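Local atomic coordinates of CLIP-associating protein (Drosophila melanogaster, PDB entry 4G3A), a protein that tracks microtubule plus ends, promotes the stabilisation of dynamic microtubules and is required for mitotic spindle formation, kinetochore attachment and tubulin incorporation at kinetochore microtubule plus ends during poleward flux. Residues S7-D10 against G11-Q14; V168-P171 against P172-L176; A188-T191 against L192-I195. One frame throughout, in Å; residues are numbered along the deposited sequence. Where two conformers were deposited one is given.

How the contacts relate
Contact 1 belongs to the first helix of the TOG-like domain, whereas contacts 2 and 3 lie on the other side of the chain's centre, their centres about 46 and 45 Å from that of contact 1. Contacts 2 and 3 belong to the two successive helices 170-175 and 182-199 of HEAT repeat 3 and touch through Val173 on Leu192 and Ile170 on Ile195. Contact 3 is the most buried; the other two are partly buried, with exposed residues beside their apolar ones. Their chemistry follows their place: a carboxylate caps the helix start in contact 1, two prolines crowd an early turn in contact 2, and, in one Gln190 conformer, a mid-helix amide-carboxylate pair marks contact 3.

Contact 1. Residues S7-D10 against G11-Q14; sequences SDLD and GFIQ
Residues Asp8 to Gln14 wind into the opening of helix 9-18 through three backbone bonds, from Phe12 N to Asp8 O, Ile13 N to Leu9 O and Gln14 N to Asp10 O, the middle one being nearly straight (N-H...O 173°). Asp8 occupies the N-cap. Its CG lies between the backbone N and the carbonyl carbon (chi1 59°), which brings the carboxylate back across the first turn, and Asp8 OD2 takes the N-H of Gly11 at 2.9 Å, met nearly along its C-O axis. Asp8 therefore accepts twice, once through its backbone and once through its side chain, and its negative charge would probably suit the positive end of the helix dipole.

This N-cap starts the first helix of the TOG-like domain, a fold of stacked helical pairs that includes HEAT repeats. Leu9, Phe12 and Ile13 supply its apolar side: Leu9 CA stands at the edge of the Phe12 ring, near its plane, and Leu9 CD1 is 4.4 Å from Ile13 CD1. Phe12 packs on Leu27 and Leu31 of helix 21-36, Ile13 on Phe49 and Leu50 of helix 47-58. Asp10 runs beside Ile13, pointing the same way, and its OD1 accepts a hydrogen bond from Thr45 N. On the more exposed flank the extended side chain of Gln14 passes over the backbone carbonyl of Asp10, with Gln14 CG 3.1 Å from Asp10 O.

Contact 2. Residues V168-P171 against P172-L176; sequences VYIP and PVCAL
Ile170 O receives the N-H of Cys174 at 2.8 Å, the shortest hydrogen bond of this turn, and the same residue's thiol leans on it as well, Cys174 SG lying 3.3 Å from Ile170 O. The sulfur is brought there by the first torsion of Cys174, which sets SG beside its own backbone N (chi1 -75°). From that position SG also meets the branch methyl of Ile170, with CG2 to SG at 3.8 Å.

One residue earlier, Tyr169 O is approached by two neighbouring residues. Val173 N donates to it at 3.0 Å, in line with the carbonyl, while the ring carbon Pro172 CG comes within 3.3 Å of Tyr169 O. Val173 CG2, held beside its backbone N, rests against this oxygen too. Val168 O, in the 3-10 segment just before, can receive no i to i+4 bond from Pro172 N, which has no hydrogen to give; the carbonyl faces the ring instead, Pro172 CD being 3.4 Å from Val168 O.

Consecutive prolines near the start of a helix fit its geometry, since N-H groups of the first turn have no i-4 carbonyl within the helix to meet, and here they lie near the start of a short helix of HEAT repeat 3, one of the helical repeats from which the TOG domain is stacked. The two rings lie side by side, pointing the same way, and tightly packed: Pro171 CB is 3.4 Å from Pro172 CD. Pro171 O still takes the N-H of Ala175, at 2.9 Å. Tyr169 packs on helix 125-136, where its OH is hydrogen-bonded to Asp130, and Val173 touches both Leu149 of helix 142-159 and Leu192 of helix 182-199.

Contact 3. Residues A188-T191 against L192-I195; sequences AIQT and LVEI
The amide of Gln190 and the carboxylate of Glu194 meet with their planes turned 61° apart. Glu194 OE2 lies in the amide plane and accepts from Gln190 NE2 at 2.8 Å, but the donor comes in from above the carboxylate plane, 45° out of it. Gln190 was deposited in two conformers, so this bond holds for the one described. In it CG is anti to the backbone N (chi1 -164°) and the chain then bends back toward the next turn, while Val193 CG1 lies 3.8 Å from Gln190 NE2. Nearer the backbone, Glu194 CG lies 2.9 Å from Gln190 O. The other oxygen, OE1, is shared by Lys197, in a salt bridge, and His157, by a hydrogen bond; an alanine in place of Glu194 would probably deprive Lys197 of this salt bridge and His157 of this hydrogen bond, and leave the Gln190 amide without this acceptor.

The backbone continues the i to i+4 bonding of an alpha helix in HEAT repeat 3. Thr191 and Ile195 face helix 142-159, where Thr191 meets Leu149 and Val153; Leu192 touches Cys174 of helix 170-175; Ile189 and Val193 pack on helix 215-229.

Contact 1. Residues S7-D10 against G11-Q14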
loop_
_atom_site.group_PDB
_atom_site.type_symbol
_atom_site.label_atom_id
_atom_site.label_comp_id
_atom_site.label_asym_id
_atom_site.label_seq_id
_atom_site.Cartn_x
_atom_site.Cartn_y
_atom_site.Cartn_z
ATOM N N SER A 7 -25.067 -16.167 -6.734
ATOM C CA SER A 7 -25.447 -15.523 -7.990
ATOM C C SER A 7 -25.413 -14.003 -7.878
ATOM O O SER A 7 -25.333 -13.289 -8.888
ATOM C CB SER A 7 -26.840 -15.991 -8.424
ATOM O OG SER A 7 -27.778 -15.832 -7.374
ATOM N N ASP A 8 -25.474 -13.503 -6.650
ATOM C CA ASP A 8 -25.345 -12.063 -6.431
ATOM C C ASP A 8 -24.652 -11.744 -5.113
ATOM O O ASP A 8 -24.341 -12.641 -4.324
ATOM C CB ASP A 8 -26.711 -11.381 -6.493
ATOM C CG ASP A 8 -27.669 -11.916 -5.463
ATOM O OD1 ASP A 8 -28.871 -11.588 -5.545
ATOM O OD2 ASP A 8 -27.222 -12.670 -4.576
ATOM N N LEU A 9 -24.414 -10.460 -4.877
ATOM C CA LEU A 9 -23.715 -10.039 -3.668
ATOM C C LEU A 9 -24.376 -10.546 -2.383
ATOM O O LEU A 9 -23.701 -11.064 -1.493
ATOM C CB LEU A 9 -23.587 -8.518 -3.633
ATOM C CG LEU A 9 -22.224 -7.934 -3.995
ATOM C CD1 LEU A 9 -21.603 -7.349 -2.752
ATOM C CD2 LEU A 9 -21.309 -8.985 -4.605
ATOM N N ASP A 10 -25.696 -10.411 -2.294
ATOM C CA ASP A 10 -26.415 -10.852 -1.103
ATOM C C ASP A 10 -26.156 -12.327 -0.824
ATOM O O ASP A 10 -25.994 -12.733 0.329
ATOM C CB ASP A 10 -27.915 -10.580 -1.245
ATOM C CG ASP A 10 -28.269 -9.130 -0.966
ATOM O OD1 ASP A 10 -27.690 -8.554 -0.019
ATOM O OD2 ASP A 10 -29.124 -8.572 -1.684
ATOM N N GLY A 11 -26.107 -13.124 -1.887
ATOM C CA GLY A 11 -25.775 -14.533 -1.778
ATOM C C GLY A 11 -24.407 -14.776 -1.156
ATOM O O GLY A 11 -24.263 -15.633 -0.285
ATOM N N PHE A 12 -23.394 -14.034 -1.607
ATOM C CA PHE A 12 -22.065 -14.156 -1.024
ATOM C C PHE A 12 -22.096 -13.765 0.450
ATOM O O PHE A 12 -21.594 -14.487 1.307
ATOM C CB PHE A 12 -21.047 -13.277 -1.769
ATOM C CG PHE A 12 -20.550 -13.878 -3.056
ATOM C CD1 PHE A 12 -19.592 -14.880 -3.043
ATOM C CD2 PHE A 12 -21.032 -13.432 -4.278
ATOM C CE1 PHE A 12 -19.133 -15.436 -4.227
ATOM C CE2 PHE A 12 -20.577 -13.981 -5.464
ATOM C CZ PHE A 12 -19.628 -14.986 -5.439
ATOM N N ILE A 13 -22.689 -12.610 0.737
ATOM C CA ILE A 13 -22.743 -12.089 2.098
ATOM C C ILE A 13 -23.361 -13.099 3.071
ATOM O O ILE A 13 -22.840 -13.325 4.161
ATOM C CB ILE A 13 -23.541 -10.775 2.152
ATOM C CG1 ILE A 13 -22.818 -9.679 1.362
ATOM C CG2 ILE A 13 -23.773 -10.352 3.596
ATOM C CD1 ILE A 13 -23.726 -8.552 0.903
ATOM N N GLN A 14 -24.468 -13.711 2.669
ATOM C CA GLN A 14 -25.171 -14.646 3.544
ATOM C C GLN A 14 -24.337 -15.883 3.874
ATOM O O GLN A 14 -24.341 -16.361 5.008
ATOM C CB GLN A 14 -26.514 -15.046 2.923
ATOM C CG GLN A 14 -27.486 -13.883 2.792
ATOM C CD GLN A 14 -28.537 -14.108 1.725
ATOM O OE1 GLN A 14 -28.438 -15.038 0.923
ATOM N NE2 GLN A 14 -29.554 -13.250 1.706
#

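Contact 2. Residues V168-P171 against P172-L176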
loop_
_atom_site.group_PDB
_atom_site.type_symbol
_atom_site.label_atom_id
_atom_site.label_comp_id
_atom_site.label_asym_id
_atom_site.label_seq_id
_atom_site.Cartn_x
_atom_site.Cartn_y
_atom_site.Cartn_z
ATOM N N VAL A 168 8.638 17.111 2.937
ATOM C CA VAL A 168 8.437 16.801 4.351
ATOM C C VAL A 168 8.786 15.339 4.664
ATOM O O VAL A 168 8.983 14.972 5.821
ATOM C CB VAL A 168 6.991 17.139 4.795
ATOM C CG1 VAL A 168 6.033 16.027 4.413
ATOM C CG2 VAL A 168 6.938 17.432 6.281
ATOM N N TYR A 169 8.905 14.519 3.626
ATOM C CA TYR A 169 9.343 13.127 3.787
ATOM C C TYR A 169 10.855 12.898 3.911
ATOM O O TYR A 169 11.303 11.829 4.360
ATOM C CB TYR A 169 8.816 12.294 2.638
ATOM C CG TYR A 169 7.362 11.988 2.794
ATOM C CD1 TYR A 169 6.952 10.811 3.383
ATOM C CD2 TYR A 169 6.395 12.886 2.372
ATOM C CE1 TYR A 169 5.625 10.527 3.535
ATOM C CE2 TYR A 169 5.055 12.606 2.518
ATOM C CZ TYR A 169 4.676 11.428 3.106
ATOM O OH TYR A 169 3.336 11.134 3.267
ATOM N N ILE A 170 11.647 13.886 3.522
ATOM C CA ILE A 170 13.094 13.676 3.555
ATOM C C ILE A 170 13.615 13.323 4.952
ATOM O O ILE A 170 14.384 12.373 5.097
ATOM C CB ILE A 170 13.879 14.838 2.933
ATOM C CG1 ILE A 170 13.308 15.150 1.549
ATOM C CG2 ILE A 170 15.359 14.472 2.829
ATOM C CD1 ILE A 170 13.193 13.919 0.674
ATOM N N PRO A 171 13.176 14.055 5.995
ATOM C CA PRO A 171 13.771 13.686 7.289
ATOM C C PRO A 171 13.365 12.279 7.782
ATOM O O PRO A 171 14.244 11.531 8.211
ATOM C CB PRO A 171 13.311 14.812 8.231
ATOM C CG PRO A 171 13.022 15.967 7.322
ATOM C CD PRO A 171 12.470 15.348 6.055
ATOM N N PRO A 172 12.070 11.905 7.709
ATOM C CA PRO A 172 11.810 10.517 8.106
ATOM C C PRO A 172 12.498 9.466 7.231
ATOM O O PRO A 172 12.934 8.451 7.773
ATOM C CB PRO A 172 10.281 10.386 8.008
ATOM C CG PRO A 172 9.810 11.604 7.310
ATOM C CD PRO A 172 10.825 12.669 7.534
ATOM N N VAL A 173 12.587 9.675 5.918
ATOM C CA VAL A 173 13.316 8.715 5.090
ATOM C C VAL A 173 14.798 8.680 5.511
ATOM O O VAL A 173 15.419 7.618 5.598
ATOM C CB VAL A 173 13.200 9.048 3.592
ATOM C CG1 VAL A 173 14.186 8.199 2.773
ATOM C CG2 VAL A 173 11.764 8.846 3.121
ATOM N N CYS A 174 15.365 9.845 5.787
ATOM C CA CYS A 174 16.756 9.886 6.235
ATOM C C CYS A 174 16.941 9.137 7.560
ATOM O O CYS A 174 17.941 8.458 7.751
ATOM C CB CYS A 174 17.258 11.322 6.328
ATOM S SG CYS A 174 17.623 12.079 4.710
ATOM N N ALA A 175 15.965 9.243 8.463
ATOM C CA ALA A 175 16.013 8.488 9.713
ATOM C C ALA A 175 16.143 6.993 9.458
ATOM O O ALA A 175 16.798 6.286 10.219
ATOM C CB ALA A 175 14.778 8.775 10.570
ATOM N N LEU A 176 15.505 6.504 8.395
ATOM C CA LEU A 176 15.598 5.085 8.056
ATOM C C LEU A 176 16.957 4.638 7.504
ATOM O O LEU A 176 17.216 3.435 7.404
ATOM C CB LEU A 176 14.460 4.668 7.117
ATOM C CG LEU A 176 13.070 4.692 7.778
ATOM C CD1 LEU A 176 12.039 4.062 6.866
ATOM C CD2 LEU A 176 13.094 3.977 9.119
#

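Contact 3. Residues A188-T191 against L192-I195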
loop_
_atom_site.group_PDB
_atom_site.type_symbol
_atom_site.label_atom_id
_atom_site.label_comp_id
_atom_site.label_asym_id
_atom_site.label_seq_id
_atom_site.Cartn_x
_atom_site.Cartn_y
_atom_site.Cartn_z
ATOM N N ALA A 188 16.024 2.780 1.992
ATOM C CA ALA A 188 15.976 4.208 2.263
ATOM C C ALA A 188 16.900 4.935 1.279
ATOM O O ALA A 188 16.554 5.997 0.752
ATOM C CB ALA A 188 16.395 4.482 3.704
ATOM N N ILE A 189 18.072 4.351 1.043
ATOM C CA ILE A 189 19.023 4.900 0.079
ATOM C C ILE A 189 18.385 4.992 -1.295
ATOM O O ILE A 189 18.347 6.060 -1.898
ATOM C CB ILE A 189 20.293 4.033 -0.034
ATOM C CG1 ILE A 189 21.073 4.065 1.279
ATOM C CG2 ILE A 189 21.171 4.528 -1.178
ATOM C CD1 ILE A 189 22.184 3.049 1.355
ATOM N N GLN A 190 17.887 3.863 -1.783
ATOM C CA GLN A 190 17.270 3.841 -3.101
ATOM C C GLN A 190 16.071 4.784 -3.202
ATOM O O GLN A 190 15.832 5.358 -4.266
ATOM C CB GLN A 190 16.885 2.421 -3.520
ATOM C CG GLN A 190 16.595 2.307 -5.002
ATOM C CD GLN A 190 17.774 2.771 -5.841
ATOM O OE1 GLN A 190 18.927 2.651 -5.428
ATOM N NE2 GLN A 190 17.492 3.309 -7.016
ATOM N N THR A 191 15.341 4.978 -2.106
ATOM C CA THR A 191 14.191 5.890 -2.107
ATOM C C THR A 191 14.613 7.345 -2.344
ATOM O O THR A 191 13.973 8.078 -3.104
ATOM C CB THR A 191 13.389 5.809 -0.777
ATOM O OG1 THR A 191 12.867 4.491 -0.606
ATOM C CG2 THR A 191 12.245 6.800 -0.777
ATOM N N LEU A 192 15.692 7.763 -1.687
ATOM C CA LEU A 192 16.237 9.105 -1.902
ATOM C C LEU A 192 16.728 9.260 -3.342
ATOM O O LEU A 192 16.574 10.319 -3.958
ATOM C CB LEU A 192 17.365 9.383 -0.919
ATOM C CG LEU A 192 16.854 9.516 0.520
ATOM C CD1 LEU A 192 18.025 9.511 1.481
ATOM C CD2 LEU A 192 16.024 10.791 0.668
ATOM N N VAL A 193 17.299 8.191 -3.875
ATOM C CA VAL A 193 17.751 8.198 -5.257
ATOM C C VAL A 193 16.558 8.364 -6.201
ATOM O O VAL A 193 16.605 9.181 -7.123
ATOM C CB VAL A 193 18.585 6.938 -5.596
ATOM C CG1 VAL A 193 18.814 6.826 -7.099
ATOM C CG2 VAL A 193 19.921 6.968 -4.855
ATOM N N GLU A 194 15.477 7.626 -5.948
ATOM C CA GLU A 194 14.253 7.761 -6.739
ATOM C C GLU A 194 13.651 9.161 -6.608
ATOM O O GLU A 194 13.158 9.720 -7.589
ATOM C CB GLU A 194 13.204 6.712 -6.329
ATOM C CG GLU A 194 13.709 5.276 -6.294
ATOM C CD GLU A 194 14.112 4.734 -7.664
ATOM O OE1 GLU A 194 13.710 5.313 -8.701
ATOM O OE2 GLU A 194 14.831 3.713 -7.697
ATOM N N ILE A 195 13.696 9.731 -5.401
ATOM C CA ILE A 195 13.202 11.089 -5.184
ATOM C C ILE A 195 14.092 12.089 -5.939
ATOM O O ILE A 195 13.612 13.071 -6.504
ATOM C CB ILE A 195 13.153 11.455 -3.688
ATOM C CG1 ILE A 195 11.925 10.810 -3.012
ATOM C CG2 ILE A 195 13.138 12.969 -3.513
ATOM C CD1 ILE A 195 11.958 10.912 -1.462
#